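Local structure of glideosome-associated protein 50 (Plasmodium falciparum 3D7, 3TGH) at residues 9-15 / 60-65; 252-258 / 272-276. The protein is a component of the glideosome, the motor complex of gliding motility and host cell invasion, and probably anchors it to the parasite's inner membrane complex. Residues are numbered along the deposited sequence.

Contact 1. Residues 9-15 / 60-65; sequences LGDWGKD and LYEDVY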
loop_
_atom_site.group_PDB
_atom_site.type_symbol
_atom_site.label_atom_id
_atom_site.label_comp_id
_atom_site.label_asym_id
_atom_site.label_seq_id
_atom_site.Cartn_x
_atom_site.Cartn_y
_atom_site.Cartn_z
ATOM N N LEU A 9 3.828 -0.914 5.735
ATOM C CA LEU A 9 4.735 -2.020 6.023
ATOM C C LEU A 9 4.710 -3.003 4.847
ATOM O O LEU A 9 3.665 -3.549 4.522
ATOM C CB LEU A 9 4.294 -2.736 7.303
ATOM C CG LEU A 9 5.180 -3.912 7.732
ATOM C CD1 LEU A 9 6.518 -3.407 8.282
ATOM C CD2 LEU A 9 4.448 -4.794 8.736
ATOM N N GLY A 10 5.849 -3.232 4.205
ATOM C CA GLY A 10 5.871 -4.058 2.989
ATOM C C GLY A 10 6.818 -5.238 3.037
ATOM O O GLY A 10 7.861 -5.175 3.687
ATOM N N ASP A 11 6.437 -6.328 2.370
ATOM C CA ASP A 11 7.301 -7.509 2.212
ATOM C C ASP A 11 7.813 -8.024 3.556
ATOM O O ASP A 11 9.001 -8.316 3.734
ATOM C CB ASP A 11 8.441 -7.164 1.264
ATOM C CG ASP A 11 7.940 -6.808 -0.126
ATOM O OD1 ASP A 11 7.628 -7.736 -0.898
ATOM O OD2 ASP A 11 7.853 -5.612 -0.452
ATOM N N TRP A 12 6.867 -8.163 4.475
ATOM C CA TRP A 12 7.129 -8.290 5.910
ATOM C C TRP A 12 7.114 -9.740 6.401
ATOM O O TRP A 12 7.635 -10.047 7.482
ATOM C CB TRP A 12 6.089 -7.444 6.678
ATOM C CG TRP A 12 4.694 -7.705 6.208
ATOM C CD1 TRP A 12 3.969 -6.945 5.332
ATOM C CD2 TRP A 12 3.869 -8.829 6.543
ATOM N NE1 TRP A 12 2.743 -7.526 5.099
ATOM C CE2 TRP A 12 2.650 -8.676 5.844
ATOM C CE3 TRP A 12 4.031 -9.940 7.380
ATOM C CZ2 TRP A 12 1.614 -9.599 5.939
ATOM C CZ3 TRP A 12 2.988 -10.859 7.483
ATOM C CH2 TRP A 12 1.800 -10.684 6.759
ATOM N N GLY A 13 6.528 -10.639 5.613
ATOM C CA GLY A 13 6.269 -12.006 6.071
ATOM C C GLY A 13 7.388 -13.002 5.868
ATOM O O GLY A 13 7.313 -13.850 4.975
ATOM N N LYS A 14 8.406 -12.907 6.718
ATOM C CA LYS A 14 9.514 -13.854 6.736
ATOM C C LYS A 14 10.136 -13.857 8.133
ATOM O O LYS A 14 10.307 -12.803 8.738
ATOM C CB LYS A 14 10.562 -13.467 5.699
ATOM C CG LYS A 14 11.662 -14.518 5.508
ATOM C CD LYS A 14 12.656 -14.125 4.432
ATOM C CE LYS A 14 13.718 -15.211 4.250
ATOM N NZ LYS A 14 14.698 -14.875 3.179
ATOM N N ASP A 15 10.459 -15.041 8.642
ATOM C CA ASP A 15 11.041 -15.165 9.978
ATOM C C ASP A 15 12.531 -14.809 9.935
ATOM O O ASP A 15 13.382 -15.655 9.652
ATOM C CB ASP A 15 10.827 -16.578 10.534
ATOM C CG ASP A 15 11.359 -16.748 11.954
ATOM O OD1 ASP A 15 11.480 -15.745 12.694
ATOM O OD2 ASP A 15 11.655 -17.903 12.330
ATOM N N LEU A 60 4.076 -15.788 11.512
ATOM C CA LEU A 60 4.652 -14.619 10.843
ATOM C C LEU A 60 3.813 -13.348 10.931
ATOM O O LEU A 60 4.317 -12.276 10.627
ATOM C CB LEU A 60 4.944 -14.931 9.370
ATOM C CG LEU A 60 5.894 -16.098 9.095
ATOM C CD1 LEU A 60 6.070 -16.313 7.591
ATOM C CD2 LEU A 60 7.243 -15.863 9.769
ATOM N N TYR A 61 2.545 -13.455 11.332
ATOM C CA TYR A 61 1.670 -12.287 11.393
ATOM C C TYR A 61 1.091 -12.121 12.788
ATOM O O TYR A 61 1.420 -11.160 13.483
ATOM C CB TYR A 61 0.559 -12.391 10.349
ATOM C CG TYR A 61 -0.440 -11.248 10.345
ATOM C CD1 TYR A 61 -0.139 -10.037 9.735
ATOM C CD2 TYR A 61 -1.700 -11.389 10.932
ATOM C CE1 TYR A 61 -1.063 -8.987 9.710
ATOM C CE2 TYR A 61 -2.625 -10.341 10.919
ATOM C CZ TYR A 61 -2.289 -9.141 10.301
ATOM O OH TYR A 61 -3.183 -8.101 10.258
ATOM N N GLU A 62 0.253 -13.068 13.199
ATOM C CA GLU A 62 -0.486 -12.949 14.456
ATOM C C GLU A 62 0.429 -12.802 15.667
ATOM O O GLU A 62 0.200 -11.941 16.513
ATOM C CB GLU A 62 -1.401 -14.151 14.678
ATOM C CG GLU A 62 -2.481 -14.339 13.618
ATOM C CD GLU A 62 -3.301 -15.609 13.837
ATOM O OE1 GLU A 62 -3.153 -16.260 14.891
ATOM O OE2 GLU A 62 -4.095 -15.957 12.945
ATOM N N ASP A 63 1.457 -13.642 15.757
ATOM C CA ASP A 63 2.363 -13.608 16.910
ATOM C C ASP A 63 3.431 -12.512 16.818
ATOM O O ASP A 63 4.121 -12.247 17.799
ATOM C CB ASP A 63 3.035 -14.970 17.117
ATOM C CG ASP A 63 2.074 -16.027 17.645
ATOM O OD1 ASP A 63 0.923 -15.688 18.003
ATOM O OD2 ASP A 63 2.479 -17.203 17.715
ATOM N N VAL A 64 3.569 -11.890 15.647
ATOM C CA VAL A 64 4.579 -10.864 15.426
ATOM C C VAL A 64 4.011 -9.467 15.673
ATOM O O VAL A 64 4.695 -8.616 16.246
ATOM C CB VAL A 64 5.166 -10.948 13.990
ATOM C CG1 VAL A 64 6.143 -9.796 13.717
ATOM C CG2 VAL A 64 5.850 -12.291 13.768
ATOM N N TYR A 65 2.774 -9.224 15.239
ATOM C CA TYR A 65 2.211 -7.865 15.257
ATOM C C TYR A 65 1.101 -7.685 16.290
ATOM O O TYR A 65 0.321 -6.737 16.209
ATOM C CB TYR A 65 1.753 -7.455 13.849
ATOM C CG TYR A 65 2.890 -7.554 12.853
ATOM C CD1 TYR A 65 3.920 -6.609 12.840
ATOM C CD2 TYR A 65 2.954 -8.601 11.946
ATOM C CE1 TYR A 65 4.989 -6.715 11.942
ATOM C CE2 TYR A 65 4.005 -8.707 11.041
ATOM C CZ TYR A 65 5.020 -7.765 11.050
ATOM O OH TYR A 65 6.055 -7.887 10.160
#
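Contact 1 lies in the calcineurin-like metallophosphoesterase fold, where the loop after strand 4-8 meets residues 60-65, on and after helix 56-62. The main bump is the indole of Trp12. It enters a hollow formed by Tyr61, Tyr65 and the backbone of Leu60, and the three rings form an aromatic cluster. Tyr65 turns its edge to the face of the Trp12 six-membered ring in an offset edge-to-face pair, with planes at 88°. Tyr61 meets the indole obliquely, Trp12 CH2 lying 3.6 Å from Tyr61 CD1. Trp12 NE1 is hydrogen-bonded to Ser40, and Tyr61 OH to Pro119 O. The hydroxyl end of Tyr65 reaches Leu9 and Trp12: Tyr65 OH is 3.8 Å from Leu9 CD2 and 3.5 Å from Trp12 CB. A second bump, Leu60, fits the bend at residues 13-15, where Gly13 centres an inverse gamma turn. Contact is van der Waals and aromatic, with no hydrogen bond between segments. Leu60 CD1 is 3.8 Å from Gly13 O and Leu60 CD2 is 3.5 Å from Asp15 N.

Contact 2. Residues 252-258 / 272-276; sequences SGSMSQG and SDIGF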
loop_
_atom_site.group_PDB
_atom_site.type_symbol
_atom_site.label_atom_id
_atom_site.label_comp_id
_atom_site.label_asym_id
_atom_site.label_seq_id
_atom_site.Cartn_x
_atom_site.Cartn_y
_atom_site.Cartn_z
ATOM N N SER A 252 11.089 -3.025 2.889
ATOM C CA SER A 252 12.078 -3.620 3.789
ATOM C C SER A 252 11.494 -3.968 5.169
ATOM O O SER A 252 12.146 -3.795 6.197
ATOM C CB SER A 252 13.307 -2.699 3.895
ATOM O OG SER A 252 12.997 -1.458 4.516
ATOM N N GLY A 253 10.268 -4.490 5.189
ATOM C CA GLY A 253 9.634 -4.901 6.441
ATOM C C GLY A 253 10.299 -6.083 7.144
ATOM O O GLY A 253 10.145 -6.245 8.354
ATOM N N SER A 254 11.000 -6.930 6.388
ATOM C CA SER A 254 11.709 -8.089 6.963
ATOM C C SER A 254 13.125 -8.323 6.416
ATOM O O SER A 254 13.913 -9.017 7.055
ATOM C CB SER A 254 10.909 -9.376 6.757
ATOM O OG SER A 254 10.814 -9.722 5.385
ATOM N N MET A 255 13.426 -7.771 5.242
ATOM C CA MET A 255 14.681 -8.042 4.534
ATOM C C MET A 255 15.238 -6.774 3.952
ATOM O O MET A 255 14.500 -5.834 3.663
ATOM C CB MET A 255 14.457 -8.987 3.347
ATOM C CG MET A 255 13.844 -10.318 3.669
ATOM S SD MET A 255 13.524 -11.233 2.147
ATOM C CE MET A 255 12.164 -10.299 1.436
ATOM N N SER A 256 16.545 -6.790 3.723
ATOM C CA SER A 256 17.258 -5.679 3.132
ATOM C C SER A 256 18.097 -6.180 1.962
ATOM O O SER A 256 18.799 -7.183 2.077
ATOM C CB SER A 256 18.186 -5.048 4.168
ATOM O OG SER A 256 19.083 -4.131 3.553
ATOM N N GLN A 257 18.012 -5.488 0.835
ATOM C CA GLN A 257 18.984 -5.671 -0.232
ATOM C C GLN A 257 19.629 -4.311 -0.456
ATOM O O GLN A 257 18.936 -3.281 -0.467
ATOM C CB GLN A 257 18.354 -6.264 -1.497
ATOM C CG GLN A 257 17.210 -5.473 -2.069
ATOM C CD GLN A 257 16.310 -6.275 -3.015
ATOM O OE1 GLN A 257 15.372 -5.728 -3.583
ATOM N NE2 GLN A 257 16.598 -7.564 -3.184
ATOM N N GLY A 258 20.953 -4.328 -0.613
ATOM C CA GLY A 258 21.811 -3.144 -0.479
ATOM C C GLY A 258 21.510 -1.966 -1.383
ATOM O O GLY A 258 20.430 -1.872 -1.952
ATOM N N SER A 272 18.764 1.024 2.482
ATOM C CA SER A 272 18.575 -0.420 2.491
ATOM C C SER A 272 18.173 -0.924 3.883
ATOM O O SER A 272 17.966 -2.118 4.061
ATOM C CB SER A 272 19.852 -1.127 2.017
ATOM O OG SER A 272 20.934 -0.856 2.883
ATOM N N ASP A 273 18.050 -0.019 4.859
ATOM C CA ASP A 273 17.665 -0.393 6.222
ATOM C C ASP A 273 16.301 -1.095 6.259
ATOM O O ASP A 273 15.392 -0.729 5.518
ATOM C CB ASP A 273 17.587 0.836 7.139
ATOM C CG ASP A 273 18.951 1.387 7.524
ATOM O OD1 ASP A 273 19.963 1.009 6.895
ATOM O OD2 ASP A 273 18.995 2.207 8.469
ATOM N N ILE A 274 16.183 -2.094 7.129
ATOM C CA ILE A 274 14.894 -2.693 7.457
ATOM C C ILE A 274 14.105 -1.644 8.224
ATOM O O ILE A 274 14.638 -0.996 9.128
ATOM C CB ILE A 274 15.083 -3.997 8.268
ATOM C CG1 ILE A 274 15.608 -5.089 7.343
ATOM C CG2 ILE A 274 13.775 -4.451 8.928
ATOM C CD1 ILE A 274 16.080 -6.329 8.064
ATOM N N GLY A 275 12.851 -1.440 7.833
ATOM C CA GLY A 275 12.057 -0.376 8.420
ATOM C C GLY A 275 10.641 -0.283 7.895
ATOM O O GLY A 275 10.086 -1.256 7.389
ATOM N N PHE A 276 10.062 0.903 8.022
ATOM C CA PHE A 276 8.672 1.134 7.647
ATOM C C PHE A 276 8.436 2.632 7.518
ATOM O O PHE A 276 9.331 3.432 7.823
ATOM C CB PHE A 276 7.730 0.510 8.693
ATOM C CG PHE A 276 7.923 1.045 10.092
ATOM C CD1 PHE A 276 7.193 2.140 10.541
ATOM C CD2 PHE A 276 8.818 0.444 10.961
ATOM C CE1 PHE A 276 7.382 2.643 11.819
ATOM C CE2 PHE A 276 9.008 0.925 12.242
ATOM C CZ PHE A 276 8.287 2.023 12.680
HETATM O O HOH W 1 10.416 -0.515 4.185
#
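Ile274 lays its side chain along the backbone of residues 253-256. Its CA-to-CB bond points sideways, but the end of the chain comes nearer: Ile274 CD1 is 3.6 Å from Ser254 O, and Ile274 CG1 is 3.8 Å from Met255 C. Beside it, Ser252 binds the second segment through both backbone and side chain. Gly275 N donates to Ser252 O at 3.0 Å, and Ser252 OG donates to Asp273 O at 2.7 Å. Ser252 O also receives a CA-H...O contact from Ile274 CA at 3.2 Å. Water 1 accepts from Ser252 N at 2.9 Å and gives a weak bond to Gly275 O at 3.3 Å. Further out, Ser256 OG donates to Ser272 O over a very short 2.4 Å. Ser272 CB packs 3.4 Å from Gln257 O. Hydroxyls of Ser252 and Ser256 thus bind two successive carbonyls, Asp273 O and Ser272 O. Helix 17-32 lies alongside, and Asn22 ND2 bonds to both Gly253 O and Gly275 O. Gln257 OE1 accepts from Asn235 N, and the Gln257 side chain is about 7 Å from that of His233, a metal ligand. The loop leaves strand 245-250 of one sheet, passes near the metal site and packs on the start of strand 275-282 of the other. This is typical of the two-sheet metallophosphoesterase sandwich, where loops at strand ends surround the metal site.

How the contacts relate
Contact 1 comes first along the chain and closes before contact 2 opens. Their centres are 13 Å apart, on the same side of the chain's centre. They meet through loops 9-15 and 252-258: Gly10 O to Gly253 N at 2.9 Å and Asp11 O to Ser254 OG at 2.8 Å are probable hydrogen bonds. These loops follow strand 4-8 of one seven-stranded sheet and strand 245-250 of the other. Strand 275-282 then pairs antiparallel with strand 4-8. Helix 17-32 touches both contacts. Contact 2 and the bonds between the two loops join the sheets; contact 1 packs loop 9-15 on residues 60-65. Asp11 OD2 accepts a bond from metal ligand His233 N, linking this junction to the site.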